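Local coordinates for protein lactococcus lactis MG1363 DpsA (Lactococcus lactis, PDB 1ZS3) that probably protects bacterial DNA during oxidative stress, as a twelve-subunit Dps protein that binds DNA with the help of an N-terminal helix, at residues 39-42 and 43-47; 64-67 and 68-72; 108-111 and 112-115; 117-120 and 121-125; 149-152 and 153-157. All coordinates share one frame; numbering follows the deposited sequence.

Interaction 1 (39-42 and 43-47); sequences FIEN and IRLTQ
Thr46 and Asn42 sit one helical turn apart, and the threonine hydroxyl folds back onto the asparagine backbone. With OG1 beside its own backbone N (chi1 -65°), Thr46 donates from OG1 to Asn42 O at 2.6 Å, coming from above the carbonyl plane. Thr46 N reaches Asn42 O from the opposite face at 2.7 Å, so two donors grip that oxygen. A water then ties the side chains together, accepting from Asn42 ND2 at 2.8 Å and donating to Thr46 OG1 at 3.1 Å. This is the middle of helix 27-51, one of the four long helices of the ferritin-like Dps bundle, on a face that meets a second subunit: Thr46 packs on Phe73 of that subunit and Asn42 on its Phe39. A valine replacing Thr46 would probably cost the water that tie and leave Asn42 O only the backbone N-H of the two donors. Round the helix, Leu45 CD1 rests 3.6 Å from Glu41 CG, where the glutamate chain bends (chi2 81°) and sends OE2 to a hydrogen bond with Gln125. Ile43 CG1 comes within 4.4 Å of Phe39 CD2. Arg44 turns its guanidinium away, to Ser117 and to a cation-pi contact with Phe118.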
# COMPACT_ATOMS: atom_id res chain seq x y z
N PHE A 39 8.53 -27.06 -17.76
CA PHE A 39 8.91 -27.59 -16.47
C PHE A 39 10.34 -28.03 -16.42
O PHE A 39 10.96 -27.93 -15.35
CB PHE A 39 8.00 -28.72 -16.03
CG PHE A 39 7.65 -28.63 -14.60
CD1 PHE A 39 6.44 -28.12 -14.19
CD2 PHE A 39 8.57 -28.98 -13.66
CE1 PHE A 39 6.14 -28.03 -12.87
CE2 PHE A 39 8.29 -28.88 -12.32
CZ PHE A 39 7.07 -28.40 -11.92
N ILE A 40 10.90 -28.48 -17.54
CA ILE A 40 12.27 -28.95 -17.48
C ILE A 40 13.17 -27.74 -17.48
O ILE A 40 14.15 -27.74 -16.77
CB ILE A 40 12.58 -30.03 -18.62
CG1 ILE A 40 12.68 -31.41 -18.01
CG2 ILE A 40 13.86 -29.75 -19.35
CD1 ILE A 40 11.43 -31.84 -17.31
N GLU A 41 12.85 -26.72 -18.27
CA GLU A 41 13.50 -25.42 -18.15
C GLU A 41 13.44 -24.91 -16.71
O GLU A 41 14.43 -24.48 -16.20
CB GLU A 41 12.87 -24.39 -19.05
CG GLU A 41 13.84 -23.31 -19.42
CD GLU A 41 14.77 -23.70 -20.54
OE1 GLU A 41 15.98 -23.85 -20.28
OE2 GLU A 41 14.27 -23.86 -21.68
N ASN A 42 12.29 -24.96 -16.06
CA ASN A 42 12.18 -24.59 -14.67
C ASN A 42 13.29 -25.16 -13.80
O ASN A 42 13.88 -24.46 -12.97
CB ASN A 42 10.80 -24.99 -14.12
CG ASN A 42 10.64 -24.68 -12.65
OD1 ASN A 42 10.18 -25.51 -11.89
ND2 ASN A 42 11.00 -23.47 -12.27
N ILE A 43 13.57 -26.43 -13.99
CA ILE A 43 14.57 -27.14 -13.19
C ILE A 43 15.96 -26.66 -13.59
O ILE A 43 16.84 -26.43 -12.77
CB ILE A 43 14.45 -28.68 -13.37
CG1 ILE A 43 12.97 -29.10 -13.28
CG2 ILE A 43 15.37 -29.40 -12.40
CD1 ILE A 43 12.63 -30.08 -12.19
N ARG A 44 16.15 -26.47 -14.87
CA ARG A 44 17.41 -26.00 -15.41
C ARG A 44 17.74 -24.61 -14.92
O ARG A 44 18.90 -24.31 -14.69
CB ARG A 44 17.35 -26.04 -16.95
CG ARG A 44 17.84 -27.34 -17.59
CD ARG A 44 19.28 -27.26 -18.05
NE ARG A 44 19.40 -26.41 -19.24
CZ ARG A 44 20.41 -25.59 -19.50
NH1 ARG A 44 21.46 -25.45 -18.67
NH2 ARG A 44 20.36 -24.89 -20.62
N LEU A 45 16.71 -23.77 -14.77
CA LEU A 45 16.82 -22.38 -14.35
C LEU A 45 16.88 -22.35 -12.88
O LEU A 45 17.53 -21.48 -12.33
CB LEU A 45 15.62 -21.55 -14.82
CG LEU A 45 15.62 -21.23 -16.33
CD1 LEU A 45 14.26 -20.88 -16.83
CD2 LEU A 45 16.62 -20.11 -16.66
N THR A 46 16.18 -23.26 -12.20
CA THR A 46 16.40 -23.50 -10.79
C THR A 46 17.84 -23.91 -10.48
O THR A 46 18.43 -23.42 -9.50
CB THR A 46 15.47 -24.59 -10.30
OG1 THR A 46 14.11 -24.15 -10.40
CG2 THR A 46 15.66 -24.84 -8.83
N GLN A 47 18.42 -24.81 -11.27
CA GLN A 47 19.83 -25.17 -11.07
C GLN A 47 20.74 -23.96 -11.26
O GLN A 47 21.57 -23.67 -10.39
CB GLN A 47 20.23 -26.28 -12.06
CG GLN A 47 21.77 -26.48 -12.20
CD GLN A 47 22.14 -27.63 -13.11
OE1 GLN A 47 22.15 -27.47 -14.33
NE2 GLN A 47 22.44 -28.78 -12.52
O HOH W 1 11.18 -23.84 -9.45

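Interaction 2 (64-67 and 68-72); sequences IAQR and EVEYF
Arg67 and Glu70 form a salt bridge across less than one helical turn, with Arg67 NH2 3.2 Å from Glu70 OE1. The hydrogen bond within it is weak (N-H...O 128°), although the guanidinium and carboxylate planes are only 27° apart. Two bends, at chi2 and chi3, curl the arginine chain forward over the next turn and bring NH2 to the glutamate. Beneath it run the backbone bonds, among them Tyr71 N to Arg67 O at 2.9 Å and Glu70 N to Gln66 O at 3.0 Å. The other carboxylate oxygen, Glu70 OE2, lies 3.6 Å from Gln66 OE1, a proximity without a bond. Arg67 and Tyr71 lie side by side and point the same way, NH2 standing 3.8 Å from CE2 of the ring; the cation-pi partner of the guanidinium is a different ring, Tyr154. On the inner side, Glu68 CG comes within 4.3 Å of Ile64 CG2, and the buried Glu68 OE1 is hydrogen-bonded to Gln125. Ile64 packs on Leu45, Phe122 and Tyr154. A charged pair on the more open flank, with apolar chains and one buried acid on the other, marks helix 55-81 as an amphipathic member of the Dps four-helix bundle.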
# COMPACT_ATOMS: atom_id res chain seq x y z
N ILE A 64 12.96 -15.98 -13.97
CA ILE A 64 12.57 -16.71 -15.16
C ILE A 64 12.01 -18.11 -14.79
O ILE A 64 11.11 -18.56 -15.45
CB ILE A 64 13.72 -16.80 -16.17
CG1 ILE A 64 14.14 -15.40 -16.63
CG2 ILE A 64 13.33 -17.64 -17.40
CD1 ILE A 64 15.47 -15.32 -17.22
N ALA A 65 12.56 -18.78 -13.77
CA ALA A 65 12.00 -20.01 -13.24
C ALA A 65 10.53 -19.79 -12.80
O ALA A 65 9.67 -20.54 -13.22
CB ALA A 65 12.84 -20.55 -12.14
N GLN A 66 10.28 -18.78 -11.97
CA GLN A 66 8.93 -18.54 -11.45
C GLN A 66 7.92 -18.21 -12.54
O GLN A 66 6.73 -18.53 -12.41
CB GLN A 66 8.95 -17.43 -10.36
CG GLN A 66 8.01 -17.81 -9.20
CD GLN A 66 6.97 -16.70 -8.81
OE1 GLN A 66 5.78 -17.01 -8.58
NE2 GLN A 66 7.46 -15.44 -8.74
N ARG A 67 8.41 -17.60 -13.63
CA ARG A 67 7.54 -17.25 -14.71
C ARG A 67 7.18 -18.49 -15.53
O ARG A 67 6.07 -18.56 -16.09
CB ARG A 67 8.18 -16.20 -15.64
CG ARG A 67 8.56 -14.87 -14.98
CD ARG A 67 7.41 -13.95 -14.58
NE ARG A 67 7.08 -13.10 -15.72
CZ ARG A 67 5.97 -13.18 -16.46
NH1 ARG A 67 5.82 -12.36 -17.51
NH2 ARG A 67 5.01 -14.06 -16.17
N GLU A 68 8.11 -19.43 -15.63
CA GLU A 68 7.87 -20.65 -16.41
C GLU A 68 6.84 -21.51 -15.68
O GLU A 68 5.97 -22.08 -16.32
CB GLU A 68 9.18 -21.39 -16.69
CG GLU A 68 10.18 -20.62 -17.58
CD GLU A 68 10.04 -20.83 -19.08
OE1 GLU A 68 10.63 -21.80 -19.60
OE2 GLU A 68 9.39 -20.01 -19.77
N VAL A 69 6.86 -21.56 -14.36
CA VAL A 69 5.83 -22.23 -13.59
C VAL A 69 4.49 -21.48 -13.67
O VAL A 69 3.44 -22.09 -13.57
CB VAL A 69 6.26 -22.30 -12.13
CG1 VAL A 69 5.12 -22.81 -11.21
CG2 VAL A 69 7.50 -23.16 -11.99
N GLU A 70 4.56 -20.17 -13.76
CA GLU A 70 3.40 -19.33 -13.86
C GLU A 70 2.64 -19.60 -15.15
O GLU A 70 1.41 -19.58 -15.17
CB GLU A 70 3.81 -17.87 -13.82
CG GLU A 70 3.43 -17.11 -12.55
CD GLU A 70 4.04 -15.70 -12.52
OE1 GLU A 70 3.66 -14.83 -13.37
OE2 GLU A 70 4.92 -15.45 -11.66
N TYR A 71 3.39 -19.78 -16.23
CA TYR A 71 2.84 -20.08 -17.53
C TYR A 71 2.38 -21.54 -17.55
O TYR A 71 1.43 -21.88 -18.25
CB TYR A 71 3.86 -19.80 -18.65
CG TYR A 71 3.89 -18.35 -19.04
CD1 TYR A 71 2.76 -17.75 -19.53
CD2 TYR A 71 5.04 -17.57 -18.90
CE1 TYR A 71 2.75 -16.44 -19.87
CE2 TYR A 71 5.03 -16.24 -19.24
CZ TYR A 71 3.87 -15.68 -19.71
OH TYR A 71 3.77 -14.36 -20.06
N PHE A 72 3.06 -22.41 -16.78
CA PHE A 72 2.65 -23.79 -16.66
C PHE A 72 1.21 -23.82 -16.19
O PHE A 72 0.35 -24.42 -16.85
CB PHE A 72 3.57 -24.60 -15.73
CG PHE A 72 3.31 -26.05 -15.78
CD1 PHE A 72 2.41 -26.63 -14.88
CD2 PHE A 72 3.86 -26.84 -16.77
CE1 PHE A 72 2.13 -28.02 -14.92
CE2 PHE A 72 3.59 -28.23 -16.83
CZ PHE A 72 2.73 -28.82 -15.90

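Interaction 3 (108-111 and 112-115); sequences YWTD and EDLL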
# COMPACT_ATOMS: atom_id res chain seq x y z
N TYR A 108 29.25 -26.32 -12.55
CA TYR A 108 30.64 -25.87 -12.73
C TYR A 108 30.87 -25.15 -14.04
O TYR A 108 32.01 -24.80 -14.35
CB TYR A 108 31.61 -27.07 -12.65
CG TYR A 108 31.44 -27.94 -11.45
CD1 TYR A 108 31.67 -27.44 -10.18
CD2 TYR A 108 31.05 -29.28 -11.59
CE1 TYR A 108 31.50 -28.24 -9.06
CE2 TYR A 108 30.88 -30.08 -10.48
CZ TYR A 108 31.11 -29.55 -9.21
OH TYR A 108 30.94 -30.34 -8.10
N TRP A 109 29.83 -24.99 -14.86
CA TRP A 109 29.91 -24.13 -16.02
C TRP A 109 30.11 -22.69 -15.60
O TRP A 109 29.84 -22.32 -14.46
CB TRP A 109 28.62 -24.18 -16.85
CG TRP A 109 28.37 -25.43 -17.61
CD1 TRP A 109 29.05 -26.62 -17.51
CD2 TRP A 109 27.33 -25.65 -18.59
NE1 TRP A 109 28.49 -27.55 -18.36
CE2 TRP A 109 27.45 -26.97 -19.04
CE3 TRP A 109 26.33 -24.83 -19.14
CZ2 TRP A 109 26.59 -27.53 -20.01
CZ3 TRP A 109 25.48 -25.39 -20.10
CH2 TRP A 109 25.63 -26.69 -20.53
N THR A 110 30.53 -21.88 -16.55
CA THR A 110 30.65 -20.47 -16.32
C THR A 110 29.31 -19.76 -16.60
O THR A 110 28.43 -20.29 -17.29
CB THR A 110 31.78 -19.97 -17.18
OG1 THR A 110 32.28 -18.75 -16.61
CG2 THR A 110 31.31 -19.55 -18.58
N ASP A 111 29.16 -18.58 -16.00
CA ASP A 111 27.98 -17.76 -16.15
C ASP A 111 27.69 -17.44 -17.59
O ASP A 111 26.55 -17.51 -18.01
CB ASP A 111 28.08 -16.49 -15.31
CG ASP A 111 28.05 -16.77 -13.83
OD1 ASP A 111 28.15 -15.80 -13.06
OD2 ASP A 111 27.96 -17.93 -13.37
N GLU A 112 28.72 -17.07 -18.36
CA GLU A 112 28.55 -16.79 -19.78
C GLU A 112 27.98 -18.01 -20.49
O GLU A 112 27.12 -17.91 -21.38
CB GLU A 112 29.86 -16.32 -20.42
CG GLU A 112 30.45 -15.02 -19.81
CD GLU A 112 31.10 -15.14 -18.38
OE1 GLU A 112 30.76 -14.30 -17.49
OE2 GLU A 112 31.94 -16.04 -18.11
N ASP A 113 28.42 -19.21 -20.10
CA ASP A 113 27.98 -20.44 -20.77
C ASP A 113 26.57 -20.86 -20.34
O ASP A 113 25.83 -21.38 -21.15
CB ASP A 113 28.95 -21.62 -20.57
CG ASP A 113 30.34 -21.41 -21.28
OD1 ASP A 113 30.35 -20.95 -22.44
OD2 ASP A 113 31.45 -21.67 -20.75
N LEU A 114 26.20 -20.67 -19.07
CA LEU A 114 24.82 -20.96 -18.67
C LEU A 114 23.86 -20.12 -19.48
O LEU A 114 22.87 -20.62 -19.98
CB LEU A 114 24.65 -20.67 -17.19
CG LEU A 114 25.38 -21.67 -16.29
CD1 LEU A 114 25.73 -20.99 -15.00
CD2 LEU A 114 24.49 -22.87 -16.02
N LEU A 115 24.17 -18.83 -19.64
CA LEU A 115 23.27 -17.91 -20.34
C LEU A 115 23.10 -18.34 -21.75
O LEU A 115 21.98 -18.38 -22.26
CB LEU A 115 23.78 -16.49 -20.28
CG LEU A 115 23.07 -15.69 -19.18
CD1 LEU A 115 23.25 -16.28 -17.81
CD2 LEU A 115 23.52 -14.27 -19.19
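Thr110 O takes two backbone donors at the start of the helix: Leu114 N at 2.9 Å, a fairly straight bond, and Asp113 N at 3.0 Å, a weak one. This is the first turn of helix 111-138, with Thr110 at the N-cap position, though its side chain makes no capping bond. The hydroxyl is spent elsewhere. Thr110 OG1, which a chi1 of -157° places anti to the backbone N, donates to Glu112 OE2 at 3.1 Å, meeting the carboxylate from above its plane (36° out of it). The same rotation leaves the methyl CG2 between backbone N and carbonyl carbon, where it lies 3.7 Å from Asp113 CB. The next backbone bond runs from Leu115 N to Asp111 O at 3.2 Å. Asp111 points its carboxylate out of the turn, OD2 accepting from Lys53 N and OD1 from Ser54 N, which pins the helix start to the loop after helix 27-51. Three acidic residues in succession, Asp111 to Asp113, would probably interact favourably with the positive end of the helix dipole. One residue before the N-cap position, Trp109 lays its indole forward alongside the first turn and meets Leu114 obliquely, with Trp109 CE3 4.1 Å from Leu114 CD2.

Interaction 4 (117-120 and 121-125); sequences SFIV and DFQAQ
Asp121 opens the second segment, its N bonded to Ser117 O at 3.0 Å. Its carboxylate runs beside the Phe118 ring and points the same way, the two planes 82° apart, and Asp121 OD1 stands 4.2 Å from Phe118 CD1. That acid has a long, weak ion pair with Arg44, whose firmer partner here is Ser117 OG. Phe122 comes next. Its N bonds to Phe118 O at 3.0 Å, and the same carbonyl oxygen lies at the edge of the Phe122 ring, near its plane, so the ring is presented edge-on to the preceding turn. Phe122 CD1 also comes within 4.4 Å of Phe118 CB. Gln123 N takes Ile119 O at 3.1 Å, while the extended glutamine chain lies alongside Ile119 and sets NE2 3.8 Å from the CG2 methyl. Ala124 N bonds to Val120 O at 2.9 Å, the small methyl adding little more. Gln125 folds its amide over one face of the Phe122 ring, with NE2 3.7 Å above the plane toward the rim. That amide nitrogen hydrogen-bonds Glu41 and Glu68. In the Dps four-helix bundle, Phe118 packs against helix 27-51 and Leu162 of helix 142-165, and Phe122 against Ile64 of helix 55-81 and Ile159 of helix 142-165.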
# COMPACT_ATOMS: atom_id res chain seq x y z
N SER A 117 23.38 -21.30 -23.04
CA SER A 117 22.57 -22.50 -23.11
C SER A 117 21.09 -22.19 -23.01
O SER A 117 20.28 -22.92 -23.60
CB SER A 117 22.98 -23.45 -22.02
OG SER A 117 22.28 -23.18 -20.82
N PHE A 118 20.74 -21.11 -22.30
CA PHE A 118 19.34 -20.73 -22.18
C PHE A 118 18.86 -20.01 -23.39
O PHE A 118 17.68 -20.08 -23.66
CB PHE A 118 19.12 -19.91 -20.92
CG PHE A 118 19.16 -20.73 -19.68
CD1 PHE A 118 18.33 -21.80 -19.51
CD2 PHE A 118 20.06 -20.44 -18.69
CE1 PHE A 118 18.37 -22.55 -18.35
CE2 PHE A 118 20.11 -21.19 -17.53
CZ PHE A 118 19.28 -22.25 -17.37
N ILE A 119 19.76 -19.38 -24.14
CA ILE A 119 19.31 -18.64 -25.34
C ILE A 119 18.87 -19.67 -26.33
O ILE A 119 17.84 -19.51 -26.97
CB ILE A 119 20.42 -17.77 -25.96
CG1 ILE A 119 20.71 -16.59 -25.04
CG2 ILE A 119 20.02 -17.27 -27.34
CD1 ILE A 119 22.01 -15.93 -25.29
N VAL A 120 19.66 -20.73 -26.43
CA VAL A 120 19.42 -21.88 -27.33
C VAL A 120 18.19 -22.66 -26.89
O VAL A 120 17.26 -22.80 -27.67
CB VAL A 120 20.69 -22.83 -27.40
CG1 VAL A 120 20.37 -24.16 -28.03
CG2 VAL A 120 21.83 -22.12 -28.16
N ASP A 121 18.17 -23.14 -25.65
CA ASP A 121 16.96 -23.65 -25.03
C ASP A 121 15.67 -22.88 -25.45
O ASP A 121 14.70 -23.51 -25.87
CB ASP A 121 17.11 -23.57 -23.51
CG ASP A 121 17.58 -24.85 -22.90
OD1 ASP A 121 17.28 -25.16 -21.72
OD2 ASP A 121 18.28 -25.63 -23.53
N PHE A 122 15.65 -21.55 -25.31
CA PHE A 122 14.43 -20.74 -25.51
C PHE A 122 14.10 -20.59 -26.96
O PHE A 122 12.94 -20.48 -27.31
CB PHE A 122 14.55 -19.37 -24.82
CG PHE A 122 14.13 -19.39 -23.39
CD1 PHE A 122 15.03 -19.66 -22.39
CD2 PHE A 122 12.83 -19.16 -23.04
CE1 PHE A 122 14.65 -19.71 -21.08
CE2 PHE A 122 12.44 -19.20 -21.71
CZ PHE A 122 13.36 -19.48 -20.74
N GLN A 123 15.10 -20.58 -27.82
CA GLN A 123 14.91 -20.50 -29.27
C GLN A 123 14.24 -21.79 -29.64
O GLN A 123 13.41 -21.82 -30.53
CB GLN A 123 16.25 -20.41 -30.01
CG GLN A 123 16.46 -19.18 -30.92
CD GLN A 123 17.95 -18.78 -31.13
OE1 GLN A 123 18.26 -17.94 -32.00
NE2 GLN A 123 18.85 -19.34 -30.32
N ALA A 124 14.59 -22.85 -28.91
CA ALA A 124 14.05 -24.20 -29.18
C ALA A 124 12.64 -24.30 -28.70
O ALA A 124 11.82 -24.88 -29.39
CB ALA A 124 14.91 -25.31 -28.56
N GLN A 125 12.29 -23.71 -27.55
CA GLN A 125 10.90 -23.75 -27.09
C GLN A 125 9.97 -23.09 -28.11
O GLN A 125 8.79 -23.49 -28.20
CB GLN A 125 10.67 -23.04 -25.74
CG GLN A 125 11.54 -23.51 -24.57
CD GLN A 125 11.06 -22.97 -23.27
OE1 GLN A 125 9.88 -22.69 -23.12
NE2 GLN A 125 11.96 -22.80 -22.32

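Interaction 5 (149-152 and 153-157); sequences VELY and GYNLQ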
# COMPACT_ATOMS: atom_id res chain seq x y z
N VAL A 149 0.25 -16.78 -27.12
CA VAL A 149 0.90 -15.65 -27.75
C VAL A 149 1.71 -14.91 -26.68
O VAL A 149 2.83 -14.44 -26.90
CB VAL A 149 -0.10 -14.72 -28.46
CG1 VAL A 149 0.55 -13.40 -28.84
CG2 VAL A 149 -0.71 -15.39 -29.71
N GLU A 150 1.15 -14.80 -25.49
CA GLU A 150 1.84 -14.11 -24.45
C GLU A 150 3.17 -14.80 -24.27
O GLU A 150 4.19 -14.13 -24.27
CB GLU A 150 1.02 -14.15 -23.18
CG GLU A 150 0.29 -12.84 -22.85
CD GLU A 150 -0.49 -12.98 -21.55
OE1 GLU A 150 0.15 -13.11 -20.46
OE2 GLU A 150 -1.74 -13.03 -21.66
N LEU A 151 3.16 -16.12 -24.15
CA LEU A 151 4.36 -16.92 -23.90
C LEU A 151 5.42 -16.76 -25.00
O LEU A 151 6.61 -16.61 -24.70
CB LEU A 151 3.95 -18.38 -23.78
CG LEU A 151 5.05 -19.40 -23.56
CD1 LEU A 151 5.98 -19.00 -22.44
CD2 LEU A 151 4.44 -20.75 -23.25
N TYR A 152 4.98 -16.80 -26.25
CA TYR A 152 5.83 -16.56 -27.36
C TYR A 152 6.60 -15.26 -27.21
O TYR A 152 7.81 -15.25 -27.39
CB TYR A 152 4.98 -16.51 -28.61
CG TYR A 152 5.75 -16.12 -29.83
CD1 TYR A 152 5.44 -14.95 -30.51
CD2 TYR A 152 6.83 -16.89 -30.25
CE1 TYR A 152 6.16 -14.58 -31.62
CE2 TYR A 152 7.57 -16.51 -31.35
CZ TYR A 152 7.22 -15.35 -32.02
OH TYR A 152 7.90 -14.93 -33.09
N GLY A 153 5.91 -14.18 -26.85
CA GLY A 153 6.53 -12.87 -26.74
C GLY A 153 7.44 -12.78 -25.51
O GLY A 153 8.46 -12.13 -25.57
N TYR A 154 7.07 -13.42 -24.41
CA TYR A 154 7.93 -13.47 -23.24
C TYR A 154 9.25 -14.19 -23.53
O TYR A 154 10.31 -13.73 -23.14
CB TYR A 154 7.25 -14.16 -22.10
CG TYR A 154 8.17 -14.38 -20.93
CD1 TYR A 154 8.56 -13.31 -20.11
CD2 TYR A 154 8.67 -15.65 -20.63
CE1 TYR A 154 9.39 -13.50 -19.02
CE2 TYR A 154 9.51 -15.85 -19.54
CZ TYR A 154 9.87 -14.76 -18.75
OH TYR A 154 10.70 -14.96 -17.70
N ASN A 155 9.19 -15.31 -24.25
CA ASN A 155 10.38 -16.05 -24.67
C ASN A 155 11.29 -15.15 -25.54
O ASN A 155 12.47 -15.09 -25.32
CB ASN A 155 9.98 -17.35 -25.43
CG ASN A 155 9.62 -18.56 -24.45
OD1 ASN A 155 9.39 -18.35 -23.28
ND2 ASN A 155 9.54 -19.69 -25.11
N LEU A 156 10.74 -14.44 -26.50
CA LEU A 156 11.54 -13.55 -27.38
C LEU A 156 12.28 -12.48 -26.59
O LEU A 156 13.39 -12.07 -26.96
CB LEU A 156 10.64 -12.83 -28.37
CG LEU A 156 10.84 -13.21 -29.82
CD1 LEU A 156 11.14 -14.65 -29.93
CD2 LEU A 156 9.59 -12.81 -30.63
N GLN A 157 11.67 -12.02 -25.51
CA GLN A 157 12.18 -10.98 -24.66
C GLN A 157 13.31 -11.55 -23.86
O GLN A 157 14.38 -10.95 -23.84
CB GLN A 157 11.05 -10.56 -23.75
CG GLN A 157 11.25 -9.38 -22.88
CD GLN A 157 10.14 -9.33 -21.83
OE1 GLN A 157 8.96 -9.56 -22.14
NE2 GLN A 157 10.52 -9.10 -20.59
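Val149 starts the contact through its backbone, Val149 O accepting from Gly153 N at 3.1 Å. Glu150 O does the same for Tyr154 N at 3.0 Å. The Glu150 carboxylate goes elsewhere, to a salt bridge with Lys74, and the Tyr154 ring makes a cation-pi contact with Arg67, so this turn of helix 142-165 is tied twice to helix 55-81. Leu151 accepts from Asn155 N at Leu151 O (2.9 Å), and its side chain, with CG anti to the backbone N (chi1 178°), crosses the asparagine so that Leu151 CD1 lies 3.6 Å from Asn155 OD1. The other end of that amide, ND2, is hydrogen-bonded to Asn126 of helix 111-138. Tyr152 closes the segment. Its O takes Leu156 N at 3.2 Å, and its ring, with CG likewise anti to the backbone N (chi1 174°), crosses to the next turn, where Leu156 CD2 sits 3.7 Å from Tyr152 CZ. From there the hydroxyl reaches Glu82 of a third subunit and makes a hydrogen bond with it. With an alanine here, Glu82 of the third subunit is likely to lose this partner and Leu156 CD2 the ring it packs against. This stretch belongs to the last long helix of the Dps four-helix bundle. Leu151, Tyr154 and Asn155 look into their own subunit, while Tyr152 joins an apolar ring contact to a polar bond across a subunit boundary, so the tyrosine probably serves packing within its helix and polar attachment to a neighbouring subunit at once.

In the fold
Four contacts join successive turns of one helix; interaction 3 joins a loop to the first turn of helix 111-138. Interactions 1 and 4 are buried, 2 and 5 partly so, and interaction 3 lies farthest out, about 21 Å from the centre of the chain. Interactions 3 and 4 share helix 111-138, one at its start, the other inside the bundle. Gln125 NE2 links three of them, holding Glu41 of interaction 1 and Glu68 of interaction 2 from interaction 4. Interactions 2 and 5 meet where Tyr154 packs on Arg67 and Ile64. Interaction 2 alone has a salt bridge across its segments; interactions 1 and 5 reach other subunits most, and no other chain touches interaction 4.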